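Local coordinates for microcin B17-processing protein McbD (Escherichia coli str. K-12 substr. MG1655, PDB 6GRH) that is needed to process the inactive microcin B17 precursor into the active peptide antibiotic and belongs to the YcaO cyclodehydratase family, at residues Tyr330-Tyr342 with Val352-Leu364. The protein carries 1 engineered substitution. Residues are numbered along the deposited sequence; the frame is centred on the assembly and turned at random.
Sequences YLQQISDNIFVYY and VWYTKIVSPDFFL. With EDO (1,2-ethanediol), chain Q.
Phe339 and Val358 form a hydrogen-bonded pair of an antiparallel beta hairpin in the YcaO fold, made by strands 339-347 and 350-358. Tyr341 and Lys356 form the next such pair; Tyr341 N gives to Lys356 O at 2.8 Å. The tight part is apolar and almost wholly buried. On the sheet face of Val340 and Thr355, Ile338 CG2 meets Ile357 CG2 at 3.6 Å. Helix 157-180 covers Ile357 and Phe362. The Phe362 ring packs against the end of helix 327-334. Ile334 CG2 reaches Phe362 CZ at 3.6 Å, and Leu331 CD2 and Ile338 CD1 also touch the ring. The helix end and the turn after it lie nearer solvent, with Ile334 and Asn337 partly exposed. Ser335, Ser359 and Asp361 beside them are buried polar groups. A chi1 of -178° turns Ser359 OG away from its own N, and it gives a 2.5 Å bond to Asn337 O. It also accepts from Asp361 N, an ST turn at the start of the type I turn from Ser359 to Phe362. Ser335 OG likewise accepts from Asn337 N. Ser335 OG also lies against Asp361 OD2, at a separation too short to be trusted. Asn337 ND2 gives to Asp361 OD2 at 3.1 Å, on the syn side and 22° out of the carboxylate plane.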
# COMPACT_ATOMS: atom_id res chain seq x y z
N TYR E 330 -16.53 -57.21 -0.30
CA TYR E 330 -15.31 -57.93 -0.63
C TYR E 330 -14.47 -58.19 0.63
O TYR E 330 -14.05 -59.31 0.89
CB TYR E 330 -14.51 -57.15 -1.66
CG TYR E 330 -13.11 -57.68 -1.86
CD1 TYR E 330 -12.87 -58.81 -2.66
CD2 TYR E 330 -12.02 -57.07 -1.21
CE1 TYR E 330 -11.58 -59.29 -2.83
CE2 TYR E 330 -10.74 -57.55 -1.37
CZ TYR E 330 -10.52 -58.66 -2.17
OH TYR E 330 -9.23 -59.12 -2.33
N LEU E 331 -14.22 -57.14 1.41
CA LEU E 331 -13.40 -57.28 2.63
C LEU E 331 -14.02 -58.23 3.64
O LEU E 331 -13.32 -59.06 4.22
CB LEU E 331 -13.13 -55.92 3.28
CG LEU E 331 -12.13 -55.05 2.50
CD1 LEU E 331 -12.10 -53.63 3.03
CD2 LEU E 331 -10.75 -55.68 2.47
N GLN E 332 -15.33 -58.11 3.84
CA GLN E 332 -16.04 -58.94 4.81
C GLN E 332 -15.99 -60.42 4.46
O GLN E 332 -15.99 -61.25 5.36
CB GLN E 332 -17.49 -58.50 5.00
CG GLN E 332 -18.13 -59.11 6.24
CD GLN E 332 -19.49 -58.54 6.57
OE1 GLN E 332 -20.12 -57.88 5.74
NE2 GLN E 332 -19.95 -58.79 7.80
N GLN E 333 -15.96 -60.75 3.17
CA GLN E 333 -15.83 -62.14 2.69
C GLN E 333 -14.49 -62.74 3.12
O GLN E 333 -14.41 -63.92 3.43
CB GLN E 333 -16.00 -62.25 1.16
CG GLN E 333 -17.44 -62.21 0.70
N ILE E 334 -13.44 -61.91 3.15
CA ILE E 334 -12.14 -62.34 3.64
C ILE E 334 -12.17 -62.46 5.17
O ILE E 334 -11.69 -63.44 5.70
CB ILE E 334 -11.02 -61.40 3.14
CG1 ILE E 334 -10.93 -61.43 1.60
CG2 ILE E 334 -9.67 -61.77 3.78
CD1 ILE E 334 -10.22 -60.25 0.98
N SER E 335 -12.72 -61.46 5.87
CA SER E 335 -12.75 -61.47 7.34
C SER E 335 -13.74 -60.47 7.92
O SER E 335 -13.74 -59.32 7.50
CB SER E 335 -11.37 -61.13 7.90
OG SER E 335 -11.40 -61.04 9.32
N ASP E 336 -14.50 -60.90 8.94
CA ASP E 336 -15.37 -60.00 9.71
C ASP E 336 -14.58 -59.13 10.71
O ASP E 336 -15.15 -58.18 11.26
CB ASP E 336 -16.44 -60.79 10.49
CG ASP E 336 -17.39 -61.57 9.57
OD1 ASP E 336 -17.52 -61.19 8.39
OD2 ASP E 336 -18.01 -62.58 10.01
N ASN E 337 -13.30 -59.45 10.94
CA ASN E 337 -12.48 -58.83 11.97
C ASN E 337 -11.67 -57.65 11.43
O ASN E 337 -10.44 -57.71 11.35
CB ASN E 337 -11.53 -59.88 12.59
CG ASN E 337 -12.28 -60.95 13.33
OD1 ASN E 337 -13.21 -60.66 14.08
ND2 ASN E 337 -11.88 -62.21 13.13
N ILE E 338 -12.39 -56.60 11.04
CA ILE E 338 -11.79 -55.35 10.60
C ILE E 338 -12.43 -54.26 11.44
O ILE E 338 -13.67 -54.17 11.53
CB ILE E 338 -12.01 -55.07 9.10
CG1 ILE E 338 -11.57 -56.26 8.26
CG2 ILE E 338 -11.23 -53.83 8.67
CD1 ILE E 338 -11.68 -56.05 6.75
N PHE E 339 -11.58 -53.44 12.05
CA PHE E 339 -11.98 -52.49 13.07
C PHE E 339 -11.53 -51.10 12.69
O PHE E 339 -10.53 -50.92 11.99
CB PHE E 339 -11.39 -52.90 14.43
CG PHE E 339 -11.71 -54.31 14.78
CD1 PHE E 339 -12.99 -54.64 15.19
CD2 PHE E 339 -10.78 -55.32 14.56
CE1 PHE E 339 -13.32 -55.96 15.44
CE2 PHE E 339 -11.10 -56.63 14.82
CZ PHE E 339 -12.38 -56.95 15.27
N VAL E 340 -12.28 -50.11 13.16
CA VAL E 340 -11.96 -48.73 12.96
C VAL E 340 -11.66 -48.13 14.32
O VAL E 340 -12.58 -47.93 15.12
CB VAL E 340 -13.14 -47.99 12.31
CG1 VAL E 340 -12.76 -46.56 12.03
CG2 VAL E 340 -13.62 -48.70 11.04
N TYR E 341 -10.39 -47.82 14.57
CA TYR E 341 -10.04 -46.92 15.66
C TYR E 341 -10.47 -45.55 15.25
O TYR E 341 -10.30 -45.15 14.08
CB TYR E 341 -8.53 -46.89 15.92
CG TYR E 341 -8.11 -45.68 16.70
CD1 TYR E 341 -8.28 -45.62 18.07
CD2 TYR E 341 -7.53 -44.60 16.06
CE1 TYR E 341 -7.88 -44.52 18.79
CE2 TYR E 341 -7.16 -43.46 16.76
CZ TYR E 341 -7.32 -43.42 18.13
OH TYR E 341 -6.94 -42.29 18.83
N TYR E 342 -10.99 -44.79 16.21
CA TYR E 342 -11.41 -43.41 15.91
C TYR E 342 -11.18 -42.50 17.09
O TYR E 342 -11.18 -42.94 18.25
CB TYR E 342 -12.88 -43.37 15.44
CG TYR E 342 -13.85 -43.67 16.54
CD1 TYR E 342 -14.18 -44.97 16.86
CD2 TYR E 342 -14.41 -42.64 17.29
CE1 TYR E 342 -15.05 -45.25 17.91
CE2 TYR E 342 -15.28 -42.90 18.33
CZ TYR E 342 -15.58 -44.19 18.66
OH TYR E 342 -16.44 -44.44 19.71
N VAL E 352 -13.04 -32.63 13.74
CA VAL E 352 -12.05 -33.31 12.91
C VAL E 352 -11.89 -34.73 13.48
O VAL E 352 -12.11 -34.94 14.68
CB VAL E 352 -10.72 -32.56 12.84
CG1 VAL E 352 -10.94 -31.15 12.26
CG2 VAL E 352 -9.96 -32.50 14.20
N TRP E 353 -11.51 -35.66 12.59
CA TRP E 353 -11.55 -37.11 12.82
C TRP E 353 -10.20 -37.73 12.53
O TRP E 353 -9.56 -37.40 11.52
CB TRP E 353 -12.59 -37.73 11.90
CG TRP E 353 -13.94 -37.26 12.29
CD1 TRP E 353 -14.57 -36.14 11.87
CD2 TRP E 353 -14.79 -37.86 13.26
NE1 TRP E 353 -15.78 -36.01 12.51
CE2 TRP E 353 -15.93 -37.05 13.38
CE3 TRP E 353 -14.69 -39.02 14.06
CZ2 TRP E 353 -16.98 -37.37 14.22
CZ3 TRP E 353 -15.75 -39.33 14.91
CH2 TRP E 353 -16.88 -38.52 14.97
N TYR E 354 -9.78 -38.61 13.43
CA TYR E 354 -8.60 -39.44 13.24
C TYR E 354 -9.11 -40.87 13.21
O TYR E 354 -9.94 -41.24 14.07
CB TYR E 354 -7.61 -39.28 14.39
CG TYR E 354 -7.33 -37.86 14.78
CD1 TYR E 354 -8.16 -37.18 15.66
CD2 TYR E 354 -6.22 -37.19 14.28
CE1 TYR E 354 -7.89 -35.85 16.04
CE2 TYR E 354 -5.94 -35.87 14.64
CZ TYR E 354 -6.77 -35.21 15.52
OH TYR E 354 -6.48 -33.91 15.89
N THR E 355 -8.66 -41.65 12.23
CA THR E 355 -9.09 -43.04 12.14
C THR E 355 -7.91 -43.92 11.77
O THR E 355 -6.99 -43.47 11.09
CB THR E 355 -10.18 -43.27 11.07
OG1 THR E 355 -9.77 -42.64 9.85
CG2 THR E 355 -11.52 -42.72 11.51
N LYS E 356 -7.98 -45.19 12.18
CA LYS E 356 -7.08 -46.22 11.67
C LYS E 356 -7.85 -47.52 11.51
O LYS E 356 -8.53 -47.97 12.44
CB LYS E 356 -5.88 -46.44 12.60
CG LYS E 356 -4.82 -47.44 12.08
CD LYS E 356 -3.81 -47.73 13.18
CE LYS E 356 -2.76 -48.79 12.85
NZ LYS E 356 -1.72 -48.26 11.94
N ILE E 357 -7.77 -48.08 10.31
CA ILE E 357 -8.36 -49.35 10.02
C ILE E 357 -7.32 -50.42 10.27
O ILE E 357 -6.22 -50.36 9.71
CB ILE E 357 -8.96 -49.41 8.60
CG1 ILE E 357 -10.18 -48.48 8.59
CG2 ILE E 357 -9.35 -50.84 8.27
CD1 ILE E 357 -10.96 -48.44 7.32
N VAL E 358 -7.70 -51.39 11.11
CA VAL E 358 -6.86 -52.44 11.65
C VAL E 358 -7.57 -53.78 11.51
O VAL E 358 -8.74 -53.90 11.87
CB VAL E 358 -6.63 -52.27 13.18
CG1 VAL E 358 -5.79 -53.41 13.74
CG2 VAL E 358 -5.96 -50.94 13.47
N SER E 359 -6.84 -54.79 11.02
CA SER E 359 -7.32 -56.17 11.04
C SER E 359 -6.20 -57.18 11.36
O SER E 359 -5.21 -57.24 10.64
CB SER E 359 -7.97 -56.54 9.72
OG SER E 359 -8.46 -57.88 9.79
N PRO E 360 -6.38 -58.00 12.42
CA PRO E 360 -5.42 -59.11 12.65
C PRO E 360 -5.51 -60.26 11.64
O PRO E 360 -4.67 -61.16 11.70
CB PRO E 360 -5.80 -59.61 14.05
CG PRO E 360 -7.27 -59.32 14.14
CD PRO E 360 -7.48 -58.02 13.40
N ASP E 361 -6.51 -60.24 10.75
CA ASP E 361 -6.58 -61.18 9.63
C ASP E 361 -5.88 -60.72 8.34
O ASP E 361 -5.83 -61.46 7.35
CB ASP E 361 -8.05 -61.50 9.35
CG ASP E 361 -8.64 -62.42 10.41
OD1 ASP E 361 -7.90 -63.28 10.94
OD2 ASP E 361 -9.85 -62.28 10.73
N PHE E 362 -5.32 -59.51 8.37
CA PHE E 362 -4.49 -58.99 7.31
C PHE E 362 -3.15 -58.64 7.97
O PHE E 362 -2.98 -58.82 9.19
CB PHE E 362 -5.14 -57.72 6.72
CG PHE E 362 -6.39 -57.97 5.90
CD1 PHE E 362 -7.61 -58.22 6.51
CD2 PHE E 362 -6.35 -57.90 4.52
CE1 PHE E 362 -8.76 -58.43 5.76
CE2 PHE E 362 -7.50 -58.12 3.76
CZ PHE E 362 -8.71 -58.37 4.38
N PHE E 363 -2.21 -58.12 7.19
CA PHE E 363 -0.96 -57.62 7.78
C PHE E 363 -1.21 -56.46 8.75
O PHE E 363 -1.90 -55.51 8.41
CB PHE E 363 0.04 -57.24 6.71
CG PHE E 363 0.52 -58.41 5.92
CD1 PHE E 363 1.49 -59.26 6.44
CD2 PHE E 363 -0.02 -58.68 4.67
CE1 PHE E 363 1.93 -60.34 5.72
CE2 PHE E 363 0.42 -59.76 3.94
CZ PHE E 363 1.38 -60.61 4.46
N LEU E 364 -0.70 -56.57 9.98
CA LEU E 364 -0.88 -55.50 10.98
C LEU E 364 0.02 -54.29 10.72
O LEU E 364 -0.29 -53.19 11.17
CB LEU E 364 -0.67 -56.05 12.41
CG LEU E 364 -1.88 -56.78 12.98
CD1 LEU E 364 -1.54 -57.49 14.28
CD2 LEU E 364 -3.07 -55.87 13.21
C1 EDO Q . -18.47 -31.98 11.22
O1 EDO Q . -17.05 -31.80 11.17
C2 EDO Q . -18.79 -33.30 11.92
O2 EDO Q . -17.81 -34.30 11.62